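Cpftsy (Physcomitrella patens, PDB 4AK9) probably acts as the chloroplast receptor for the signal recognition particle, an SRP-type (SIMIBI) GTPase that takes part in protein transport during chloroplast biogenesis. Local coordinates at residues A[118-123]-A[203-208]; A[149-154]-A[161-166]. One frame throughout, in Å; residues are numbered along the deposited sequence.

Contact 1 (A[118-123]-A[203-208])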
loop_
_atom_site.group_PDB
_atom_site.type_symbol
_atom_site.label_atom_id
_atom_site.label_comp_id
_atom_site.label_asym_id
_atom_site.label_seq_id
_atom_site.Cartn_x
_atom_site.Cartn_y
_atom_site.Cartn_z
ATOM N N VAL A 118 27.194 -20.341 -4.115
ATOM C CA VAL A 118 26.513 -19.823 -5.289
ATOM C C VAL A 118 25.223 -19.107 -4.854
ATOM O O VAL A 118 24.369 -19.692 -4.180
ATOM C CB VAL A 118 26.174 -20.917 -6.306
ATOM C CG1 VAL A 118 25.378 -20.342 -7.486
ATOM C CG2 VAL A 118 27.475 -21.585 -6.831
ATOM N N LEU A 119 25.110 -17.830 -5.220
ATOM C CA LEU A 119 23.931 -17.030 -4.845
ATOM C C LEU A 119 23.197 -16.677 -6.133
ATOM O O LEU A 119 23.782 -16.068 -7.050
ATOM C CB LEU A 119 24.386 -15.741 -4.142
ATOM C CG LEU A 119 24.630 -15.654 -2.638
ATOM C CD1 LEU A 119 25.295 -16.875 -2.098
ATOM C CD2 LEU A 119 25.451 -14.425 -2.307
ATOM N N MET A 120 21.925 -17.057 -6.242
ATOM C CA MET A 120 21.125 -16.632 -7.379
ATOM C C MET A 120 20.283 -15.414 -6.992
ATOM O O MET A 120 19.663 -15.395 -5.936
ATOM C CB MET A 120 20.220 -17.757 -7.886
ATOM C CG MET A 120 20.982 -18.893 -8.543
ATOM S SD MET A 120 19.845 -20.264 -8.896
ATOM C CE MET A 120 18.936 -19.695 -10.325
ATOM N N ILE A 121 20.319 -14.384 -7.824
ATOM C CA ILE A 121 19.562 -13.161 -7.562
ATOM C C ILE A 121 18.367 -13.197 -8.508
ATOM O O ILE A 121 18.515 -13.337 -9.744
ATOM C CB ILE A 121 20.405 -11.903 -7.855
ATOM C CG1 ILE A 121 21.681 -11.853 -7.011
ATOM C CG2 ILE A 121 19.550 -10.606 -7.799
ATOM C CD1 ILE A 121 21.591 -12.295 -5.575
ATOM N N VAL A 122 17.154 -13.117 -7.958
ATOM C CA VAL A 122 15.969 -13.178 -8.815
ATOM C C VAL A 122 15.036 -11.983 -8.576
ATOM O O VAL A 122 15.192 -11.253 -7.592
ATOM C CB VAL A 122 15.157 -14.485 -8.579
ATOM C CG1 VAL A 122 16.050 -15.715 -8.858
ATOM C CG2 VAL A 122 14.673 -14.533 -7.141
ATOM N N GLY A 123 14.076 -11.794 -9.472
ATOM C CA GLY A 123 13.141 -10.677 -9.334
ATOM C C GLY A 123 12.736 -10.046 -10.645
ATOM O O GLY A 123 13.176 -10.457 -11.716
ATOM N N VAL A 203 29.928 -17.235 -6.295
ATOM C CA VAL A 203 29.430 -16.910 -7.618
ATOM C C VAL A 203 28.107 -16.164 -7.428
ATOM O O VAL A 203 27.218 -16.650 -6.728
ATOM C CB VAL A 203 29.120 -18.154 -8.439
ATOM C CG1 VAL A 203 28.567 -17.774 -9.810
ATOM C CG2 VAL A 203 30.366 -19.037 -8.570
ATOM N N LEU A 204 27.994 -14.994 -8.045
ATOM C CA LEU A 204 26.780 -14.167 -7.963
ATOM C C LEU A 204 26.063 -14.230 -9.301
ATOM O O LEU A 204 26.543 -13.702 -10.299
ATOM C CB LEU A 204 27.147 -12.712 -7.624
ATOM C CG LEU A 204 27.140 -12.175 -6.190
ATOM C CD1 LEU A 204 27.235 -13.268 -5.170
ATOM C CD2 LEU A 204 28.192 -11.068 -5.916
ATOM N N CYS A 205 24.901 -14.877 -9.342
ATOM C CA CYS A 205 24.174 -15.119 -10.619
ATOM C C CYS A 205 23.020 -14.166 -10.855
ATOM O O CYS A 205 22.134 -14.041 -10.008
ATOM C CB CYS A 205 23.582 -16.543 -10.634
ATOM S SG CYS A 205 24.793 -17.865 -10.403
ATOM N N ASP A 206 22.996 -13.521 -12.009
ATOM C CA ASP A 206 21.810 -12.771 -12.416
ATOM C C ASP A 206 20.889 -13.722 -13.156
ATOM O O ASP A 206 21.338 -14.726 -13.703
ATOM C CB ASP A 206 22.194 -11.608 -13.317
ATOM C CG ASP A 206 21.089 -10.553 -13.423
ATOM O OD1 ASP A 206 20.064 -10.664 -12.692
ATOM O OD2 ASP A 206 21.263 -9.604 -14.222
ATOM N N THR A 207 19.591 -13.431 -13.150
ATOM C CA THR A 207 18.610 -14.281 -13.836
ATOM C C THR A 207 17.588 -13.400 -14.534
ATOM O O THR A 207 17.432 -12.214 -14.188
ATOM C CB THR A 207 17.831 -15.193 -12.848
ATOM O OG1 THR A 207 17.178 -14.375 -11.849
ATOM C CG2 THR A 207 18.761 -16.175 -12.154
ATOM N N SER A 208 16.875 -13.967 -15.505
ATOM C CA SER A 208 15.838 -13.191 -16.178
ATOM C C SER A 208 14.574 -13.182 -15.318
ATOM O O SER A 208 14.307 -14.126 -14.569
ATOM C CB SER A 208 15.544 -13.755 -17.560
ATOM O OG SER A 208 16.736 -13.820 -18.321
HETATM O O HOH W 1 14.402 -13.519 -11.799
#
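Parallel strand pairing at the heart of the SRP-type GTPase sheet joins Val118, Leu119 and Met120 to Val203, Leu204 and Cys205, running into a Walker A-like (P-loop) pattern whose first glycine is Gly123. The axes of the short strand segments approach to 4.8 Å and run 18° from parallel. Leu119 holds the ladder from both of its backbone polar atoms: its N donates to Val203 O in a nearly straight bond, and its O accepts from Cys205 N at 2.8 Å. Ile121 N then donates to Cys205 O. Side chains alternate between the faces. On one, Val118 and Val203 lie side by side, and Val118 CG1 meets Cys205 SG at 3.9 Å. On the other, the leucines run alongside each other, Leu119 CD2 reaching Leu204 CD1 at 3.6 Å.

Beyond Cys205 a side chain takes over from the backbone: Thr207 OG1 donates to Ile121 O at 2.7 Å, tilted 19° from the carbonyl plane. With chi1 at 57°, OG1 sits between its own backbone N and carbonyl carbon, while CG2 meets Met120 CE at 4.0 Å. The same OG1 accepts from a water that takes the N-H of Gly123 at 2.9 Å and donates to Ser208 O, so this one water joins Gly123 N, Thr207 OG1 and Ser208 O across the two segments. Lys129 NZ is hydrogen-bonded to the carbonyls of Gly123 and Thr207. Helix 215-231 covers the Val118, Met120 and Thr207 face, Leu133 of helix 126-142 packs on Ile121 and Leu204, and strand 238-244 flanks 118-123.

Contact 2 (A[149-154]-A[161-166])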
loop_
_atom_site.group_PDB
_atom_site.type_symbol
_atom_site.label_atom_id
_atom_site.label_comp_id
_atom_site.label_asym_id
_atom_site.label_seq_id
_atom_site.Cartn_x
_atom_site.Cartn_y
_atom_site.Cartn_z
ATOM N N MET A 149 31.003 -13.137 -11.256
ATOM C CA MET A 149 29.635 -12.795 -11.632
ATOM C C MET A 149 29.195 -13.586 -12.840
ATOM O O MET A 149 30.000 -13.883 -13.729
ATOM C CB MET A 149 29.502 -11.289 -11.910
ATOM C CG MET A 149 29.759 -10.416 -10.709
ATOM S SD MET A 149 29.612 -8.675 -11.190
ATOM C CE MET A 149 29.933 -7.852 -9.671
ATOM N N ALA A 150 27.908 -13.936 -12.884
ATOM C CA ALA A 150 27.356 -14.672 -14.014
ATOM C C ALA A 150 26.171 -13.933 -14.599
ATOM O O ALA A 150 25.154 -13.687 -13.896
ATOM C CB ALA A 150 26.939 -16.082 -13.581
ATOM N N ALA A 151 26.284 -13.584 -15.878
ATOM C CA ALA A 151 25.261 -12.786 -16.546
ATOM C C ALA A 151 24.163 -13.653 -17.138
ATOM O O ALA A 151 24.090 -13.845 -18.363
ATOM C CB ALA A 151 25.880 -11.892 -17.616
ATOM N N GLY A 152 23.290 -14.168 -16.267
ATOM C CA GLY A 152 22.272 -15.106 -16.706
ATOM C C GLY A 152 20.975 -14.446 -17.123
ATOM O O GLY A 152 20.054 -15.111 -17.580
ATOM N N ASP A 153 20.891 -13.127 -16.954
ATOM C CA ASP A 153 19.768 -12.386 -17.518
ATOM C C ASP A 153 20.105 -12.115 -18.981
ATOM O O ASP A 153 20.680 -11.072 -19.313
ATOM C CB ASP A 153 19.561 -11.069 -16.763
ATOM C CG ASP A 153 18.320 -10.291 -17.238
ATOM O OD1 ASP A 153 17.730 -10.635 -18.298
ATOM O OD2 ASP A 153 17.941 -9.310 -16.537
ATOM N N THR A 154 19.774 -13.072 -19.844
ATOM C CA THR A 154 20.020 -12.965 -21.279
ATOM C C THR A 154 18.840 -12.257 -21.942
ATOM O O THR A 154 18.616 -12.380 -23.142
ATOM C CB THR A 154 20.274 -14.367 -21.941
ATOM O OG1 THR A 154 19.071 -15.155 -21.914
ATOM C CG2 THR A 154 21.401 -15.119 -21.219
ATOM N N GLU A 161 25.897 -6.173 -20.077
ATOM C CA GLU A 161 26.819 -5.038 -20.136
ATOM C C GLU A 161 26.839 -4.252 -18.815
ATOM O O GLU A 161 27.895 -3.819 -18.335
ATOM C CB GLU A 161 26.436 -4.122 -21.294
ATOM C CG GLU A 161 26.195 -4.868 -22.595
ATOM C CD GLU A 161 25.681 -3.962 -23.710
ATOM O OE1 GLU A 161 25.385 -2.777 -23.435
ATOM O OE2 GLU A 161 25.570 -4.440 -24.863
ATOM N N GLN A 162 25.664 -4.069 -18.225
ATOM C CA GLN A 162 25.567 -3.345 -16.974
ATOM C C GLN A 162 26.313 -4.107 -15.885
ATOM O O GLN A 162 27.008 -3.503 -15.061
ATOM C CB GLN A 162 24.109 -3.170 -16.577
ATOM C CG GLN A 162 23.311 -2.307 -17.551
ATOM C CD GLN A 162 21.826 -2.258 -17.206
ATOM O OE1 GLN A 162 21.341 -2.989 -16.321
ATOM N NE2 GLN A 162 21.091 -1.392 -17.905
ATOM N N LEU A 163 26.197 -5.435 -15.913
ATOM C CA LEU A 163 26.835 -6.271 -14.913
ATOM C C LEU A 163 28.344 -6.177 -15.066
ATOM O O LEU A 163 29.078 -6.150 -14.071
ATOM C CB LEU A 163 26.355 -7.726 -15.070
ATOM C CG LEU A 163 26.573 -8.657 -13.884
ATOM C CD1 LEU A 163 25.961 -8.050 -12.616
ATOM C CD2 LEU A 163 25.964 -10.027 -14.196
ATOM N N GLU A 164 28.797 -6.112 -16.312
ATOM C CA GLU A 164 30.225 -5.993 -16.630
ATOM C C GLU A 164 30.831 -4.740 -15.988
ATOM O O GLU A 164 31.955 -4.751 -15.475
ATOM C CB GLU A 164 30.408 -5.964 -18.151
ATOM C CG GLU A 164 31.798 -6.348 -18.636
ATOM C CD GLU A 164 31.822 -6.675 -20.123
ATOM O OE1 GLU A 164 30.839 -6.338 -20.828
ATOM O OE2 GLU A 164 32.823 -7.279 -20.578
ATOM N N VAL A 165 30.060 -3.659 -15.967
ATOM C CA VAL A 165 30.521 -2.437 -15.331
ATOM C C VAL A 165 30.707 -2.632 -13.829
ATOM O O VAL A 165 31.688 -2.175 -13.233
ATOM C CB VAL A 165 29.556 -1.269 -15.617
ATOM C CG1 VAL A 165 30.067 0.002 -14.987
ATOM C CG2 VAL A 165 29.388 -1.081 -17.131
ATOM N N TRP A 166 29.762 -3.335 -13.215
ATOM C CA TRP A 166 29.881 -3.626 -11.799
ATOM C C TRP A 166 31.035 -4.559 -11.513
ATOM O O TRP A 166 31.688 -4.451 -10.450
ATOM C CB TRP A 166 28.577 -4.213 -11.267
ATOM C CG TRP A 166 27.537 -3.158 -11.072
ATOM C CD1 TRP A 166 26.481 -2.881 -11.888
ATOM C CD2 TRP A 166 27.497 -2.195 -10.019
ATOM N NE1 TRP A 166 25.754 -1.832 -11.379
ATOM C CE2 TRP A 166 26.365 -1.387 -10.241
ATOM C CE3 TRP A 166 28.301 -1.953 -8.899
ATOM C CZ2 TRP A 166 26.014 -0.357 -9.383
ATOM C CZ3 TRP A 166 27.957 -0.932 -8.056
ATOM C CH2 TRP A 166 26.818 -0.141 -8.300
#
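Met149 reaches segment 161-166 of helix 158-170 with a side chain fully extended beyond CG (chi2 178°, chi3 180°), and its sulfur and methyl meet backbone carbonyl groups as well as side chains. The contact is the strand-to-helix half of a beta-alpha-beta crossover, in which strand 147-150 leads through helix 158-170 to the parallel strand 173-175. No hydrogen bond links the two segments; apolar packing carries the contact. Met149 SD lies 3.9 Å from Leu163 O and 4.0 Å from Leu163 CD1, the two side chains crossing obliquely. One helical turn on, Met149 CE comes within 3.9 Å of Trp166 O, and the Trp166 CB is its nearest side-chain atom there.

Leu163 is the helix residue that meets both Met149 and Ala151. CG lies anti to the backbone N (chi1 -162°), and the two methyls divide the work: CD1 faces the methionine sulfur, whereas CD2 faces Ala150 O and Ala151, where the chain makes an inverse gamma turn centred on Ala151, closed by a weak Gly152 N to Ala150 O bond. Helix 126-142 also borders this packing, Ala137 touching Met149. Leu163 CD2 rests 3.7 Å from Ala151 CA and 3.9 Å from Ala151 CB.

In the fold
The two contacts, with centres about 10 Å apart, share one sheet in which strand 202-205 lies between 117-123 and 147-150. Ala150 makes the join: its N is 2.9 Å from Leu204 O and its O is 2.9 Å from Asp206 N, both probable hydrogen bonds. Contact 1 pairs two neighbouring strands, while contact 2 lays helix 158-170 against the strand next to 202-205. The Leu133 already met in contact 1 also touches Leu163, so one helix residue spans both. Asp206 OD2 also packs 3.4 Å from Asp153 CB. Asp206 touches Lys129, which bonds to both segments of contact 1, and Trp166 touches Thr130; both contacts thus border the P-loop pattern, consistent with the nucleotide site of SRP-type GTPases.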